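Local coordinates for DUF5624 domain-containing protein (Legionella pneumophila subsp. pneumophila, PDB 4JX2), which is of unknown function but is thought to be a secreted protein of Legionella, combining helices with a mixed sheet in a new way, at residues C186-N191 with N214-Y219; P220-N225 with G414-I419. All coordinates share one frame; numbering follows the deposited sequence.

Contact 1. Residues C186-N191 with N214-Y219; sequences CSMAGN and NGNKTY
An Asx motif shapes the loop that joins helix 205-213 to helix 223-247 and sets Tyr219 against helix 175-197. Asn216 OD1 accepts from Tyr219 N at 2.8 Å, the donor lying above the carbonyl plane, while Asn216 N bonds back to Tyr219 O. The tight part is the Tyr219 ring on the helix. Met188 CA stands 3.6 Å from the ring centroid and 2° off its normal, a CH-pi contact over the face. With CG anti to the backbone N (chi1 178°) and an extended chain, Met188, a selenomethionine, runs past the tyrosine in the opposite direction; SE is only oblique to the ring, and CE ends 3.6 Å from Gly215 CA. At the ring edge Tyr219 OH donates to Ser187 OG (2.7 Å) and accepts from Asn191 ND2, bent at 139°, with the amide turned only slightly from the ring plane. Ser187 OG also bonds Pro427 O, and Asn191 ND2 bonds Val428 O, so the C-terminal residues share this polar edge. The loose side lies at the outer bend, where exposed Lys217 and Thr218 stay clear of the helix. One water bridges the segments, donating to Met188 O and accepting from Asn216 ND2 at 3.0 Å.

Contact 2. Residues P220-N225 with G414-I419; sequences PIPYNN and GFPEGI
The backbones approach most closely at Ile221 and Pro416, whose CA atoms are 6.4 Å apart, and a type II beta turn, closed by Ile419 N to Pro416 O, carries 414-419 on past that point. Pro416 presents its ring to 220-225: CG meets Pro222 CD tip to tip at 3.8 Å and also touches Pro220 O, while CD lies 4.0 Å from Ile221 CG1. Ile221 crosses this proline at about a right angle. Its CG1, beside the backbone N (chi1 -58°), also reaches the edge of the Phe415 ring, near the ring plane, and its CD1 packs on Ile419 CG2. The two branches of Ile419 thus divide their work, since CD1 crosses to Pro220 CB at 3.8 Å. This proline-rich packing joins the lead-in to helix 223-247 with a loop that follows helix 386-398; Tyr422 of the same loop meets Phe415 edge-to-face and touches Ile221. Gly414 has positive phi (95°), a conformation in which a CB would press on the preceding carbonyl, and it lies beside a bound sulfate, probably from the crystallisation liquor. From helix 223-247, Asn225 ND2 gives Gly414 O a weak hydrogen bond, 2.8 Å long but bent to 125°.

How the contacts relate
From the N terminus, the chain first reaches contact 1 on helix 175-197, passes through helix 205-213, and returns at 214-219, closing a short, largely helical loop of 22 residues. Contact 2 opens directly afterwards at 220-225 and closes at 414-419 after 188 intervening residues. The two are therefore in series, neither enclosing nor crossing the other. Their centres lie 11 Å apart, and they touch: Met188 CE is 3.5 Å from Ile221 O, and Asn214 O is 3.3 Å from Pro222 CG. Together they fix the linker before helix 223-247 on two partners, helix 175-197 and the loop after helix 386-398.

Contact 1. Residues C186-N191 with N214-Y219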
loop_
_atom_site.group_PDB
_atom_site.type_symbol
_atom_site.label_atom_id
_atom_site.label_comp_id
_atom_site.label_asym_id
_atom_site.label_seq_id
_atom_site.Cartn_x
_atom_site.Cartn_y
_atom_site.Cartn_z
ATOM N N CYS A 186 -20.039 -19.455 -24.412
ATOM C CA CYS A 186 -21.210 -18.699 -24.874
ATOM C C CYS A 186 -22.465 -19.559 -24.806
ATOM O O CYS A 186 -23.492 -19.109 -24.295
ATOM C CB CYS A 186 -20.991 -18.147 -26.277
ATOM S SG CYS A 186 -19.693 -16.887 -26.377
ATOM N N SER A 187 -22.365 -20.803 -25.284
ATOM C CA SER A 187 -23.467 -21.761 -25.299
ATOM C C SER A 187 -23.946 -22.071 -23.853
ATOM O O SER A 187 -25.149 -22.040 -23.584
ATOM C CB SER A 187 -23.029 -23.032 -26.022
ATOM O OG SER A 187 -24.098 -23.955 -26.141
HETATM N N MSE A 188 -23.002 -22.332 -22.932
HETATM C CA MSE A 188 -23.304 -22.640 -21.543
HETATM C C MSE A 188 -23.982 -21.449 -20.847
HETATM O O MSE A 188 -25.105 -21.595 -20.365
HETATM C CB MSE A 188 -22.018 -23.043 -20.824
HETATM C CG MSE A 188 -22.214 -23.339 -19.368
HETATM SE SE MSE A 188 -20.581 -24.045 -18.616
HETATM C CE MSE A 188 -21.317 -24.900 -17.049
ATOM N N ALA A 189 -23.307 -20.284 -20.810
ATOM C CA ALA A 189 -23.793 -19.051 -20.176
ATOM C C ALA A 189 -25.083 -18.543 -20.800
ATOM O O ALA A 189 -25.975 -18.116 -20.067
ATOM C CB ALA A 189 -22.726 -17.973 -20.260
ATOM N N GLY A 190 -25.170 -18.588 -22.134
ATOM C CA GLY A 190 -26.350 -18.174 -22.887
ATOM C C GLY A 190 -27.576 -18.986 -22.537
ATOM O O GLY A 190 -28.590 -18.431 -22.111
ATOM N N ASN A 191 -27.474 -20.313 -22.644
ATOM C CA ASN A 191 -28.603 -21.190 -22.322
ATOM C C ASN A 191 -28.918 -21.213 -20.822
ATOM O O ASN A 191 -30.073 -21.438 -20.458
ATOM C CB ASN A 191 -28.389 -22.580 -22.858
ATOM C CG ASN A 191 -28.516 -22.635 -24.359
ATOM O OD1 ASN A 191 -29.502 -22.161 -24.946
ATOM N ND2 ASN A 191 -27.534 -23.237 -25.004
ATOM N N ASN A 214 -20.389 -24.588 -11.297
ATOM C CA ASN A 214 -19.900 -25.960 -11.067
ATOM C C ASN A 214 -20.153 -26.905 -12.240
ATOM O O ASN A 214 -19.619 -28.019 -12.259
ATOM C CB ASN A 214 -20.544 -26.545 -9.806
ATOM C CG ASN A 214 -20.061 -25.903 -8.539
ATOM O OD1 ASN A 214 -20.707 -26.008 -7.493
ATOM N ND2 ASN A 214 -18.908 -25.232 -8.599
ATOM N N GLY A 215 -20.963 -26.453 -13.184
ATOM C CA GLY A 215 -21.340 -27.254 -14.334
ATOM C C GLY A 215 -22.713 -27.855 -14.123
ATOM O O GLY A 215 -23.295 -27.773 -13.024
ATOM N N ASN A 216 -23.237 -28.448 -15.197
ATOM C CA ASN A 216 -24.539 -29.083 -15.227
ATOM C C ASN A 216 -24.496 -30.256 -16.225
ATOM O O ASN A 216 -23.492 -30.414 -16.921
ATOM C CB ASN A 216 -25.628 -28.060 -15.571
ATOM C CG ASN A 216 -25.440 -27.331 -16.876
ATOM O OD1 ASN A 216 -25.487 -27.923 -17.963
ATOM N ND2 ASN A 216 -25.309 -26.012 -16.796
ATOM N N LYS A 217 -25.579 -31.069 -16.287
ATOM C CA LYS A 217 -25.686 -32.260 -17.140
ATOM C C LYS A 217 -25.388 -31.958 -18.617
ATOM O O LYS A 217 -24.651 -32.728 -19.237
ATOM C CB LYS A 217 -27.059 -32.939 -17.000
ATOM C CG LYS A 217 -27.272 -33.628 -15.646
ATOM C CD LYS A 217 -28.757 -33.912 -15.395
ATOM C CE LYS A 217 -29.055 -34.471 -14.024
ATOM N NZ LYS A 217 -30.520 -34.607 -13.798
ATOM N N THR A 218 -25.913 -30.836 -19.164
ATOM C CA THR A 218 -25.690 -30.446 -20.568
ATOM C C THR A 218 -24.268 -29.908 -20.787
ATOM O O THR A 218 -23.657 -30.195 -21.819
ATOM C CB THR A 218 -26.713 -29.394 -20.976
ATOM O OG1 THR A 218 -27.986 -29.764 -20.454
ATOM C CG2 THR A 218 -26.780 -29.192 -22.483
ATOM N N TYR A 219 -23.757 -29.118 -19.832
ATOM C CA TYR A 219 -22.440 -28.497 -19.923
ATOM C C TYR A 219 -21.566 -29.000 -18.745
ATOM O O TYR A 219 -21.440 -28.316 -17.727
ATOM C CB TYR A 219 -22.598 -26.964 -19.960
ATOM C CG TYR A 219 -23.421 -26.486 -21.138
ATOM C CD1 TYR A 219 -22.847 -26.320 -22.394
ATOM C CD2 TYR A 219 -24.779 -26.200 -20.999
ATOM C CE1 TYR A 219 -23.602 -25.890 -23.486
ATOM C CE2 TYR A 219 -25.543 -25.760 -22.081
ATOM C CZ TYR A 219 -24.952 -25.618 -23.328
ATOM O OH TYR A 219 -25.697 -25.202 -24.412
HETATM O O HOH W 1 -26.197 -23.994 -18.805
#

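Contact 2. Residues P220-N225 with G414-I419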
loop_
_atom_site.group_PDB
_atom_site.type_symbol
_atom_site.label_atom_id
_atom_site.label_comp_id
_atom_site.label_asym_id
_atom_site.label_seq_id
_atom_site.Cartn_x
_atom_site.Cartn_y
_atom_site.Cartn_z
ATOM N N PRO A 220 -20.986 -30.224 -18.870
ATOM C CA PRO A 220 -20.253 -30.829 -17.738
ATOM C C PRO A 220 -18.964 -30.139 -17.303
ATOM O O PRO A 220 -18.595 -30.316 -16.144
ATOM C CB PRO A 220 -19.961 -32.255 -18.225
ATOM C CG PRO A 220 -20.039 -32.181 -19.684
ATOM C CD PRO A 220 -21.103 -31.190 -19.979
ATOM N N ILE A 221 -18.276 -29.396 -18.192
ATOM C CA ILE A 221 -17.078 -28.649 -17.808
ATOM C C ILE A 221 -17.562 -27.422 -17.025
ATOM O O ILE A 221 -18.303 -26.602 -17.578
ATOM C CB ILE A 221 -16.164 -28.259 -19.000
ATOM C CG1 ILE A 221 -15.705 -29.493 -19.801
ATOM C CG2 ILE A 221 -14.955 -27.438 -18.506
ATOM C CD1 ILE A 221 -15.475 -29.208 -21.304
ATOM N N PRO A 222 -17.196 -27.274 -15.737
ATOM C CA PRO A 222 -17.648 -26.082 -14.986
ATOM C C PRO A 222 -17.270 -24.769 -15.671
ATOM O O PRO A 222 -16.219 -24.706 -16.318
ATOM C CB PRO A 222 -16.893 -26.198 -13.655
ATOM C CG PRO A 222 -16.563 -27.632 -13.526
ATOM C CD PRO A 222 -16.340 -28.151 -14.911
ATOM N N TYR A 223 -18.078 -23.698 -15.480
ATOM C CA TYR A 223 -17.705 -22.374 -15.987
ATOM C C TYR A 223 -16.472 -21.876 -15.222
ATOM O O TYR A 223 -15.705 -21.072 -15.758
ATOM C CB TYR A 223 -18.843 -21.346 -15.920
ATOM C CG TYR A 223 -18.581 -20.216 -16.886
ATOM C CD1 TYR A 223 -18.859 -20.358 -18.245
ATOM C CD2 TYR A 223 -17.970 -19.035 -16.464
ATOM C CE1 TYR A 223 -18.554 -19.347 -19.156
ATOM C CE2 TYR A 223 -17.654 -18.018 -17.368
ATOM C CZ TYR A 223 -17.946 -18.182 -18.713
ATOM O OH TYR A 223 -17.656 -17.188 -19.611
ATOM N N ASN A 224 -16.266 -22.395 -13.983
ATOM C CA ASN A 224 -15.093 -22.154 -13.150
ATOM C C ASN A 224 -13.808 -22.430 -13.963
ATOM O O ASN A 224 -12.874 -21.639 -13.891
ATOM C CB ASN A 224 -15.140 -23.065 -11.927
ATOM C CG ASN A 224 -16.090 -22.715 -10.797
ATOM O OD1 ASN A 224 -16.411 -21.568 -10.509
ATOM N ND2 ASN A 224 -16.466 -23.717 -10.036
ATOM N N ASN A 225 -13.785 -23.534 -14.774
ATOM C CA ASN A 225 -12.648 -23.898 -15.632
ATOM C C ASN A 225 -12.459 -22.875 -16.776
ATOM O O ASN A 225 -11.317 -22.547 -17.121
ATOM C CB ASN A 225 -12.835 -25.286 -16.202
ATOM C CG ASN A 225 -12.699 -26.427 -15.213
ATOM O OD1 ASN A 225 -13.207 -26.396 -14.075
ATOM N ND2 ASN A 225 -12.076 -27.503 -15.674
ATOM N N GLY A 414 -6.985 -29.953 -16.425
ATOM C CA GLY A 414 -8.011 -29.651 -15.427
ATOM C C GLY A 414 -9.438 -30.030 -15.766
ATOM O O GLY A 414 -10.372 -29.605 -15.081
ATOM N N PHE A 415 -9.618 -30.852 -16.792
ATOM C CA PHE A 415 -10.946 -31.251 -17.241
ATOM C C PHE A 415 -11.576 -32.312 -16.355
ATOM O O PHE A 415 -10.847 -33.155 -15.829
ATOM C CB PHE A 415 -10.897 -31.742 -18.690
ATOM C CG PHE A 415 -10.574 -30.607 -19.630
ATOM C CD1 PHE A 415 -11.549 -29.674 -19.979
ATOM C CD2 PHE A 415 -9.283 -30.434 -20.119
ATOM C CE1 PHE A 415 -11.244 -28.608 -20.820
ATOM C CE2 PHE A 415 -8.978 -29.367 -20.959
ATOM C CZ PHE A 415 -9.957 -28.454 -21.297
ATOM N N PRO A 416 -12.930 -32.301 -16.176
ATOM C CA PRO A 416 -13.559 -33.353 -15.357
ATOM C C PRO A 416 -13.222 -34.750 -15.874
ATOM O O PRO A 416 -13.005 -34.924 -17.067
ATOM C CB PRO A 416 -15.065 -33.064 -15.491
ATOM C CG PRO A 416 -15.166 -31.647 -15.877
ATOM C CD PRO A 416 -13.947 -31.365 -16.712
ATOM N N GLU A 417 -13.148 -35.730 -14.964
ATOM C CA GLU A 417 -12.852 -37.130 -15.279
ATOM C C GLU A 417 -13.779 -37.601 -16.395
ATOM O O GLU A 417 -14.998 -37.438 -16.290
ATOM C CB GLU A 417 -12.999 -38.003 -14.017
ATOM C CG GLU A 417 -12.612 -39.465 -14.209
ATOM C CD GLU A 417 -11.592 -40.043 -13.239
ATOM O OE1 GLU A 417 -11.497 -39.554 -12.088
ATOM O OE2 GLU A 417 -10.901 -41.012 -13.630
ATOM N N GLY A 418 -13.180 -38.072 -17.487
ATOM C CA GLY A 418 -13.919 -38.521 -18.660
ATOM C C GLY A 418 -13.912 -37.560 -19.835
ATOM O O GLY A 418 -14.324 -37.948 -20.938
ATOM N N ILE A 419 -13.457 -36.302 -19.605
ATOM C CA ILE A 419 -13.367 -35.216 -20.597
ATOM C C ILE A 419 -11.882 -34.871 -20.822
ATOM O O ILE A 419 -11.103 -34.820 -19.858
ATOM C CB ILE A 419 -14.203 -33.975 -20.132
ATOM C CG1 ILE A 419 -15.706 -34.333 -19.980
ATOM C CG2 ILE A 419 -14.024 -32.773 -21.075
ATOM C CD1 ILE A 419 -16.441 -33.622 -18.886
#